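Side-chain contacts in superoxide dismutase [Cu-Zn] (PDB 7B4O), which probably catalyses the conversion of superoxide to oxygen and hydrogen peroxide, as copper-zinc superoxide dismutases do, though here zinc fills both metal positions: residues K75-P80 with S84-D89; G88-I93 with L103-K108. One frame throughout, in Å; residues are numbered along the deposited sequence. Where two conformers were deposited one is given.

Contact 1. Residues K75-P80 with S84-D89; sequences KSHGAP and SRHIGD. With ZN (zinc ion), chain F.
His77 and His86 grip one zinc ion through their ND1 atoms, and Asp89 OD1 binds it at 1.9 Å; His69 supplies the fourth ligand. The planes of the His77 ring and the Asp89 carboxylate are turned 73° against each other where the two groups meet at the metal. CA of His77 sits over one face of the His86 ring, 3.7 Å from its centroid, a CH-pi contact that packs the imidazole against the chain of its fellow ligand. This is the zinc-binding loop of the copper-zinc superoxide dismutase fold, with His69 bridging to the neighbouring metal site. In the second shell, Asp89 OD2 accepts Gly78 N (2.9 Å, 168°) and His86 N from opposite faces of the carboxylate, which fixes its rotation; a side chain at Gly78 would run into Ser84 O. Asp130 holds His77 NE2. Further out, Arg85 bends at chi3 (-95°) to spread its guanidinium among carbonyls: NH1 meets a lone pair of Pro80 O at 2.8 Å, NE reaches His86 O almost straight, and NH2 bonds Ile87 O and also forms a salt bridge with Asp107. A methionine in place of Arg85 would probably leave these three carbonyls, and the carboxylate of Asp107, without their cationic partner.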
ATOM      1  N   LYS A  75       4.357 -23.029   5.578  1.00 17.31           N
ATOM      2  CA  LYS A  75       5.342 -23.861   4.860  1.00 17.16           C
ATOM      3  C   LYS A  75       6.744 -23.282   5.070  1.00 15.13           C
ATOM      4  O   LYS A  75       6.885 -22.247   5.751  1.00 17.41           O
ATOM      5  CB  LYS A  75       4.910 -23.988   3.398  1.00 18.92           C
ATOM      6  CG  LYS A  75       3.701 -24.916   3.246  1.00 21.55           C
ATOM      7  CD  LYS A  75       3.212 -25.132   1.837  1.00 25.31           C
ATOM      8  CE  LYS A  75       4.218 -25.806   0.932  1.00 26.80           C
ATOM      9  NZ  LYS A  75       4.496 -27.196   1.349  1.00 30.60           N
ATOM     10  N   SER A  76       7.741 -23.995   4.561  1.00 16.46           N
ATOM     11  CA  SER A  76       9.175 -23.632   4.650  1.00 16.86           C
ATOM     12  C   SER A  76       9.502 -22.594   3.583  1.00 14.50           C
ATOM     13  O   SER A  76       8.784 -22.502   2.599  1.00 14.88           O
ATOM     14  CB  SER A  76      10.045 -24.845   4.507  1.00 19.93           C
ATOM     15  OG  SER A  76       9.793 -25.746   5.560  1.00 24.45           O
ATOM     16  N   HIS A  77      10.593 -21.862   3.780  1.00 14.16           N
ATOM     17  CA  HIS A  77      11.121 -20.887   2.797  1.00 13.41           C
ATOM     18  C   HIS A  77      11.712 -21.646   1.610  1.00 13.48           C
ATOM     19  O   HIS A  77      12.430 -22.643   1.831  1.00 15.01           O
ATOM     20  CB  HIS A  77      12.172 -20.001   3.441  1.00 13.32           C
ATOM     21  CG  HIS A  77      12.716 -18.988   2.495  1.00 12.06           C
ATOM     22  ND1 HIS A  77      11.990 -17.882   2.071  1.00 12.69           N
ATOM     23  CD2 HIS A  77      13.882 -18.961   1.811  1.00 12.53           C
ATOM     24  CE1 HIS A  77      12.721 -17.204   1.208  1.00 13.45           C
ATOM     25  NE2 HIS A  77      13.878 -17.835   1.034  1.00 12.24           N
ATOM     26  N   GLY A  78      11.488 -21.164   0.393  1.00 13.06           N
ATOM     27  CA  GLY A  78      12.127 -21.742  -0.798  1.00 13.24           C
ATOM     28  C   GLY A  78      12.140 -20.791  -1.969  1.00 13.74           C
ATOM     29  O   GLY A  78      11.962 -19.572  -1.759  1.00 15.78           O
ATOM     30  N   ALA A  79      12.355 -21.347  -3.155  1.00 13.90           N
ATOM     31  CA  ALA A  79      12.389 -20.631  -4.445  1.00 14.43           C
ATOM     32  C   ALA A  79      10.984 -20.574  -5.023  1.00 14.47           C
ATOM     33  O   ALA A  79      10.148 -21.422  -4.717  1.00 16.19           O
ATOM     34  CB  ALA A  79      13.347 -21.317  -5.381  1.00 16.09           C
ATOM     35  N   PRO A  80      10.691 -19.599  -5.906  1.00 15.71           N
ATOM     36  CA  PRO A  80       9.383 -19.507  -6.552  1.00 15.73           C
ATOM     37  C   PRO A  80       8.911 -20.826  -7.189  1.00 16.48           C
ATOM     38  O   PRO A  80       7.719 -21.120  -7.129  1.00 16.80           O
ATOM     39  CB  PRO A  80       9.582 -18.428  -7.633  1.00 18.50           C
ATOM     40  CG  PRO A  80      10.749 -17.612  -7.165  1.00 18.66           C
ATOM     41  CD  PRO A  80      11.587 -18.498  -6.277  1.00 16.72           C
ATOM     42  N   SER A  84       7.751 -26.498  -1.803  1.00 17.42           N
ATOM     43  CA  SER A  84       8.057 -26.094  -0.411  0.50 16.93           C
ATOM     44  C   SER A  84       8.514 -24.630  -0.415  1.00 16.37           C
ATOM     45  O   SER A  84       9.738 -24.382  -0.468  1.00 15.73           O
ATOM     46  CB  SER A  84       9.071 -27.018   0.199  0.50 18.12           C
ATOM     47  OG  SER A  84       9.278 -26.686   1.552  0.50 19.84           O
ATOM     48  N   ARG A  85       7.553 -23.709  -0.405  1.00 15.27           N
ATOM     49  CA  ARG A  85       7.812 -22.252  -0.409  1.00 13.80           C
ATOM     50  C   ARG A  85       6.711 -21.530   0.361  1.00 14.06           C
ATOM     51  O   ARG A  85       5.600 -22.057   0.499  1.00 15.01           O
ATOM     52  CB  ARG A  85       7.915 -21.705  -1.834  1.00 13.63           C
ATOM     53  CG  ARG A  85       6.626 -21.800  -2.634  1.00 14.80           C
ATOM     54  CD  ARG A  85       6.689 -20.998  -3.921  1.00 14.65           C
ATOM     55  NE  ARG A  85       6.118 -19.655  -3.770  1.00 13.99           N
ATOM     56  CZ  ARG A  85       5.707 -18.897  -4.774  1.00 13.78           C
ATOM     57  NH1 ARG A  85       5.830 -19.316  -6.022  1.00 16.17           N
ATOM     58  NH2 ARG A  85       5.157 -17.726  -4.526  1.00 14.53           N
ATOM     59  N   HIS A  86       7.034 -20.330   0.824  1.00 13.26           N
ATOM     60  CA  HIS A  86       6.057 -19.341   1.316  1.00 12.38           C
ATOM     61  C   HIS A  86       5.343 -18.749   0.100  1.00 12.25           C
ATOM     62  O   HIS A  86       5.977 -18.642  -0.965  1.00 12.62           O
ATOM     63  CB  HIS A  86       6.784 -18.223   2.076  1.00 12.54           C
ATOM     64  CG  HIS A  86       7.572 -18.695   3.244  1.00 12.88           C
ATOM     65  ND1 HIS A  86       8.761 -18.124   3.623  1.00 13.12           N
ATOM     66  CD2 HIS A  86       7.340 -19.695   4.122  1.00 13.22           C
ATOM     67  CE1 HIS A  86       9.197 -18.736   4.707  1.00 13.89           C
ATOM     68  NE2 HIS A  86       8.358 -19.697   5.022  1.00 13.51           N
ATOM     69  N   ILE A  87       4.076 -18.382   0.246  1.00 13.05           N
ATOM     70  CA  ILE A  87       3.377 -17.616  -0.820  1.00 12.97           C
ATOM     71  C   ILE A  87       4.261 -16.418  -1.197  1.00 12.89           C
ATOM     72  O   ILE A  87       4.387 -16.117  -2.393  1.00 13.27           O
ATOM     73  CB  ILE A  87       1.969 -17.184  -0.390  1.00 14.49           C
ATOM     74  CG1 ILE A  87       1.046 -18.377  -0.121  1.00 16.34           C
ATOM     75  CG2 ILE A  87       1.374 -16.252  -1.432  1.00 14.85           C
ATOM     76  CD1 ILE A  87       0.923 -19.359  -1.264  1.00 17.89           C
ATOM     77  N   GLY A  88       4.900 -15.792  -0.212  1.00 12.49           N
ATOM     78  CA  GLY A  88       5.681 -14.561  -0.458  1.00 12.84           C
ATOM     79  C   GLY A  88       7.046 -14.790  -1.090  1.00 12.49           C
ATOM     80  O   GLY A  88       7.785 -13.795  -1.253  1.00 13.92           O
ATOM     81  N   ASP A  89       7.442 -16.023  -1.403  1.00 12.05           N
ATOM     82  CA  ASP A  89       8.810 -16.321  -1.898  1.00 12.04           C
ATOM     83  C   ASP A  89       8.906 -16.081  -3.400  1.00 13.21           C
ATOM     84  O   ASP A  89       8.737 -17.023  -4.181  1.00 14.97           O
ATOM     85  CB  ASP A  89       9.234 -17.738  -1.507  1.00 12.62           C
ATOM     86  CG  ASP A  89       9.469 -17.883  -0.019  1.00 12.52           C
ATOM     87  OD1 ASP A  89       9.565 -16.829   0.685  1.00 13.62           O
ATOM     88  OD2 ASP A  89       9.553 -19.047   0.435  1.00 13.25           O
TER
HETATM   89 ZN    ZN F 202      10.114 -17.135   2.500  1.00 13.24          ZN
HETATM   90  O   HOH W   1       7.040 -26.616   3.213  1.00 22.20           O
HETATM   91  O   HOH W   2      11.923 -25.157   1.287  1.00 39.22           O

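Contact 2. Residues G88-I93 with L103-K108; sequences GDLGNI and LEYIDK. With ZN (zinc ion), chain F; ZN (zinc ion), chain G.
Leu90 and Ile93 meet Tyr105 and Leu103 in a contact of side chains between two strands that are not neighbours in the sheet: 89-93 and 103-107 run nearly antiparallel, at 158°, with a closest approach of 8.5 Å between the axes of these short segments. That spacing is too wide for backbone pairing, and each strand bonds elsewhere, Gly91 with Phe50 and Leu103 with Ala38. At one end CG1 and CD1 of Ile93 both lie against CB of Leu103, 3.8 Å away, as the two side chains cross obliquely. With CG anti to the backbone N (chi1 175°), Leu103 sends CD2 to within 3.9 Å of Asn92 O. Phe50 touches both Ile93 and Leu103, so branched aliphatic residues suit this apolar end. At the other end Leu90 and Tyr105 cross at about a right angle. The tyrosine points toward the opposite strand, and its hydroxyl lies against the Leu90 side chain, with OH 3.5 Å from CB and also close to CD2. That hydroxyl needs a polar mate, which Asp107 provides: Tyr105 OH donates to Asp107 OD2 at 2.7 Å, using the anti lone pair of the carboxylate oxygen. CD2 of Leu90 lies 3.6 Å from the same OD2, which also forms a salt bridge with Arg85. The other oxygen, OD1, accepts from Met109 N and Ile110 N, so this buried carboxylate is well supplied with donors and is probably kept ionised. Glu104, next in sequence to Leu103, faces elsewhere and binds a different zinc ion through OE2 at 2.2 Å, together with His102. Outermost in the sheet as traced within the chain, the two strands approach each other side chain to side chain, as befits the flattened Greek-key beta-barrel of copper-zinc superoxide dismutases.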
ATOM      1  N   GLY A  88       4.900 -15.792  -0.212  1.00 12.49           N
ATOM      2  CA  GLY A  88       5.681 -14.561  -0.458  1.00 12.84           C
ATOM      3  C   GLY A  88       7.046 -14.790  -1.090  1.00 12.49           C
ATOM      4  O   GLY A  88       7.785 -13.795  -1.253  1.00 13.92           O
ATOM      5  N   ASP A  89       7.442 -16.023  -1.403  1.00 12.05           N
ATOM      6  CA  ASP A  89       8.810 -16.321  -1.898  1.00 12.04           C
ATOM      7  C   ASP A  89       8.906 -16.081  -3.400  1.00 13.21           C
ATOM      8  O   ASP A  89       8.737 -17.023  -4.181  1.00 14.97           O
ATOM      9  CB  ASP A  89       9.234 -17.738  -1.507  1.00 12.62           C
ATOM     10  CG  ASP A  89       9.469 -17.883  -0.019  1.00 12.52           C
ATOM     11  OD1 ASP A  89       9.565 -16.829   0.685  1.00 13.62           O
ATOM     12  OD2 ASP A  89       9.553 -19.047   0.435  1.00 13.25           O
ATOM     13  N   LEU A  90       9.176 -14.828  -3.796  1.00 12.02           N
ATOM     14  CA  LEU A  90       9.264 -14.445  -5.224  1.00 11.70           C
ATOM     15  C   LEU A  90      10.735 -14.408  -5.671  1.00 12.61           C
ATOM     16  O   LEU A  90      10.982 -13.916  -6.766  1.00 14.28           O
ATOM     17  CB  LEU A  90       8.578 -13.094  -5.455  1.00 13.22           C
ATOM     18  CG  LEU A  90       7.188 -12.910  -4.845  1.00 14.91           C
ATOM     19  CD1 LEU A  90       6.538 -11.659  -5.406  1.00 15.58           C
ATOM     20  CD2 LEU A  90       6.264 -14.104  -5.070  1.00 15.90           C
ATOM     21  N   GLY A  91      11.651 -14.991  -4.891  1.00 12.92           N
ATOM     22  CA  GLY A  91      13.043 -15.243  -5.299  1.00 12.99           C
ATOM     23  C   GLY A  91      13.909 -13.995  -5.230  1.00 13.06           C
ATOM     24  O   GLY A  91      13.928 -13.336  -4.174  1.00 13.74           O
ATOM     25  N   ASN A  92      14.621 -13.710  -6.316  1.00 12.73           N
ATOM     26  CA  ASN A  92      15.583 -12.587  -6.392  1.00 12.13           C
ATOM     27  C   ASN A  92      15.237 -11.708  -7.586  1.00 12.71           C
ATOM     28  O   ASN A  92      14.761 -12.224  -8.620  1.00 14.36           O
ATOM     29  CB  ASN A  92      17.029 -13.057  -6.505  1.00 12.97           C
ATOM     30  CG  ASN A  92      17.498 -13.689  -5.215  1.00 12.36           C
ATOM     31  OD1 ASN A  92      17.711 -12.987  -4.232  1.00 13.03           O
ATOM     32  ND2 ASN A  92      17.625 -15.003  -5.200  1.00 14.63           N
ATOM     33  N   ILE A  93      15.553 -10.429  -7.446  1.00 12.86           N
ATOM     34  CA  ILE A  93      15.595  -9.495  -8.593  1.00 12.19           C
ATOM     35  C   ILE A  93      17.058  -9.086  -8.788  1.00 12.30           C
ATOM     36  O   ILE A  93      17.767  -8.885  -7.793  1.00 15.05           O
ATOM     37  CB  ILE A  93      14.637  -8.311  -8.385  1.00 12.48           C
ATOM     38  CG1 ILE A  93      14.534  -7.490  -9.669  1.00 13.41           C
ATOM     39  CG2 ILE A  93      15.015  -7.475  -7.178  1.00 11.80           C
ATOM     40  CD1 ILE A  93      13.411  -6.488  -9.681  1.00 15.06           C
ATOM     41  N   LEU A 103      12.315  -7.558 -13.539  1.00 13.20           N
ATOM     42  CA  LEU A 103      11.943  -8.980 -13.341  1.00 13.62           C
ATOM     43  C   LEU A 103      10.559  -9.195 -13.930  1.00 13.03           C
ATOM     44  O   LEU A 103       9.689  -8.336 -13.746  1.00 13.74           O
ATOM     45  CB  LEU A 103      11.966  -9.320 -11.849  1.00 14.56           C
ATOM     46  CG  LEU A 103      11.476 -10.722 -11.480  1.00 17.16           C
ATOM     47  CD1 LEU A 103      12.355 -11.795 -12.103  1.00 19.36           C
ATOM     48  CD2 LEU A 103      11.402 -10.886  -9.979  1.00 18.22           C
ATOM     49  N   GLU A 104      10.404 -10.300 -14.650  1.00 13.61           N
ATOM     50  CA  GLU A 104       9.106 -10.768 -15.179  1.00 14.43           C
ATOM     51  C   GLU A 104       9.068 -12.282 -15.018  1.00 13.99           C
ATOM     52  O   GLU A 104       9.982 -12.949 -15.497  1.00 16.23           O
ATOM     53  CB  GLU A 104       9.010 -10.346 -16.642  1.00 20.60           C
ATOM     54  CG  GLU A 104       7.685 -10.547 -17.296  1.00 24.38           C
ATOM     55  CD  GLU A 104       7.745 -10.050 -18.733  1.00 31.97           C
ATOM     56  OE1 GLU A 104       7.058 -10.670 -19.554  1.00 38.42           O
ATOM     57  OE2 GLU A 104       8.513  -9.063 -19.029  1.00 25.74           O
ATOM     58  N   TYR A 105       8.039 -12.802 -14.369  1.00 13.81           N
ATOM     59  CA  TYR A 105       7.823 -14.270 -14.326  1.00 15.13           C
ATOM     60  C   TYR A 105       6.357 -14.515 -13.983  1.00 14.74           C
ATOM     61  O   TYR A 105       5.653 -13.594 -13.523  1.00 15.68           O
ATOM     62  CB  TYR A 105       8.793 -14.961 -13.362  1.00 16.18           C
ATOM     63  CG  TYR A 105       8.351 -14.960 -11.926  1.00 17.76           C
ATOM     64  CD1 TYR A 105       8.506 -13.844 -11.125  1.00 19.68           C
ATOM     65  CD2 TYR A 105       7.743 -16.076 -11.373  1.00 16.99           C
ATOM     66  CE1 TYR A 105       8.077 -13.840  -9.810  1.00 20.56           C
ATOM     67  CE2 TYR A 105       7.318 -16.092 -10.057  1.00 17.23           C
ATOM     68  CZ  TYR A 105       7.487 -14.969  -9.272  1.00 19.59           C
ATOM     69  OH  TYR A 105       7.070 -14.953  -7.979  1.00 20.20           O
ATOM     70  N   ILE A 106       5.928 -15.749 -14.220  1.00 14.85           N
ATOM     71  CA  ILE A 106       4.549 -16.218 -13.943  1.00 15.31           C
ATOM     72  C   ILE A 106       4.570 -17.003 -12.633  1.00 14.59           C
ATOM     73  O   ILE A 106       5.242 -18.062 -12.565  1.00 16.92           O
ATOM     74  CB  ILE A 106       4.024 -17.077 -15.105  1.00 19.41           C
ATOM     75  CG1 ILE A 106       4.076 -16.331 -16.441  1.00 22.78           C
ATOM     76  CG2 ILE A 106       2.634 -17.580 -14.776  1.00 20.96           C
ATOM     77  CD1 ILE A 106       3.326 -15.020 -16.450  1.00 26.69           C
ATOM     78  N   ASP A 107       3.845 -16.499 -11.647  1.00 14.59           N
ATOM     79  CA  ASP A 107       3.690 -17.138 -10.325  1.00 14.60           C
ATOM     80  C   ASP A 107       2.356 -17.881 -10.308  1.00 15.36           C
ATOM     81  O   ASP A 107       1.339 -17.301 -10.674  1.00 16.19           O
ATOM     82  CB  ASP A 107       3.807 -16.097  -9.216  1.00 15.17           C
ATOM     83  CG  ASP A 107       3.975 -16.747  -7.862  1.00 17.33           C
ATOM     84  OD1 ASP A 107       2.987 -17.309  -7.358  1.00 15.57           O
ATOM     85  OD2 ASP A 107       5.074 -16.687  -7.333  1.00 18.41           O
ATOM     86  N   LYS A 108       2.374 -19.149  -9.897  1.00 14.92           N
ATOM     87  CA  LYS A 108       1.178 -20.031  -9.916  1.00 15.71           C
ATOM     88  C   LYS A 108       0.540 -20.110  -8.525  1.00 16.02           C
ATOM     89  O   LYS A 108      -0.451 -20.834  -8.387  1.00 19.22           O
ATOM     90  CB  LYS A 108       1.586 -21.408 -10.438  1.00 20.37           C
ATOM     91  CG  LYS A 108       2.030 -21.401 -11.893  1.00 25.41           C
ATOM     92  CD  LYS A 108       1.984 -22.765 -12.553  1.00 30.05           C
ATOM     93  CE  LYS A 108       1.985 -22.688 -14.065  1.00 34.85           C
ATOM     94  NZ  LYS A 108       0.619 -22.493 -14.611  1.00 38.37           N
TER
HETATM   95 ZN    ZN F 202      10.114 -17.135   2.500  1.00 13.24          ZN
HETATM   96 ZN    ZN G 203      10.581  -8.271 -19.234  0.50 24.74          ZN

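The two contacts follow one another along the chain: the loop between strands 46-53 and 89-95 holds contact 1, and Gly88 and Asp89 belong to both contacts, where the chain leaves that loop for strand 89-95. Their centres lie 11 Å apart. Asp89 thus lies near the point where the metal-binding loop passes into the barrel strand. A second connection runs through space, since Arg85 NH2 forms a salt bridge with Asp107 OD2 at 3.0 Å, and Pro80 CG packs on Gly91 N at 3.6 Å. The loop around the zinc is therefore joined both to strand 89-95 and to the end of strand 101-107.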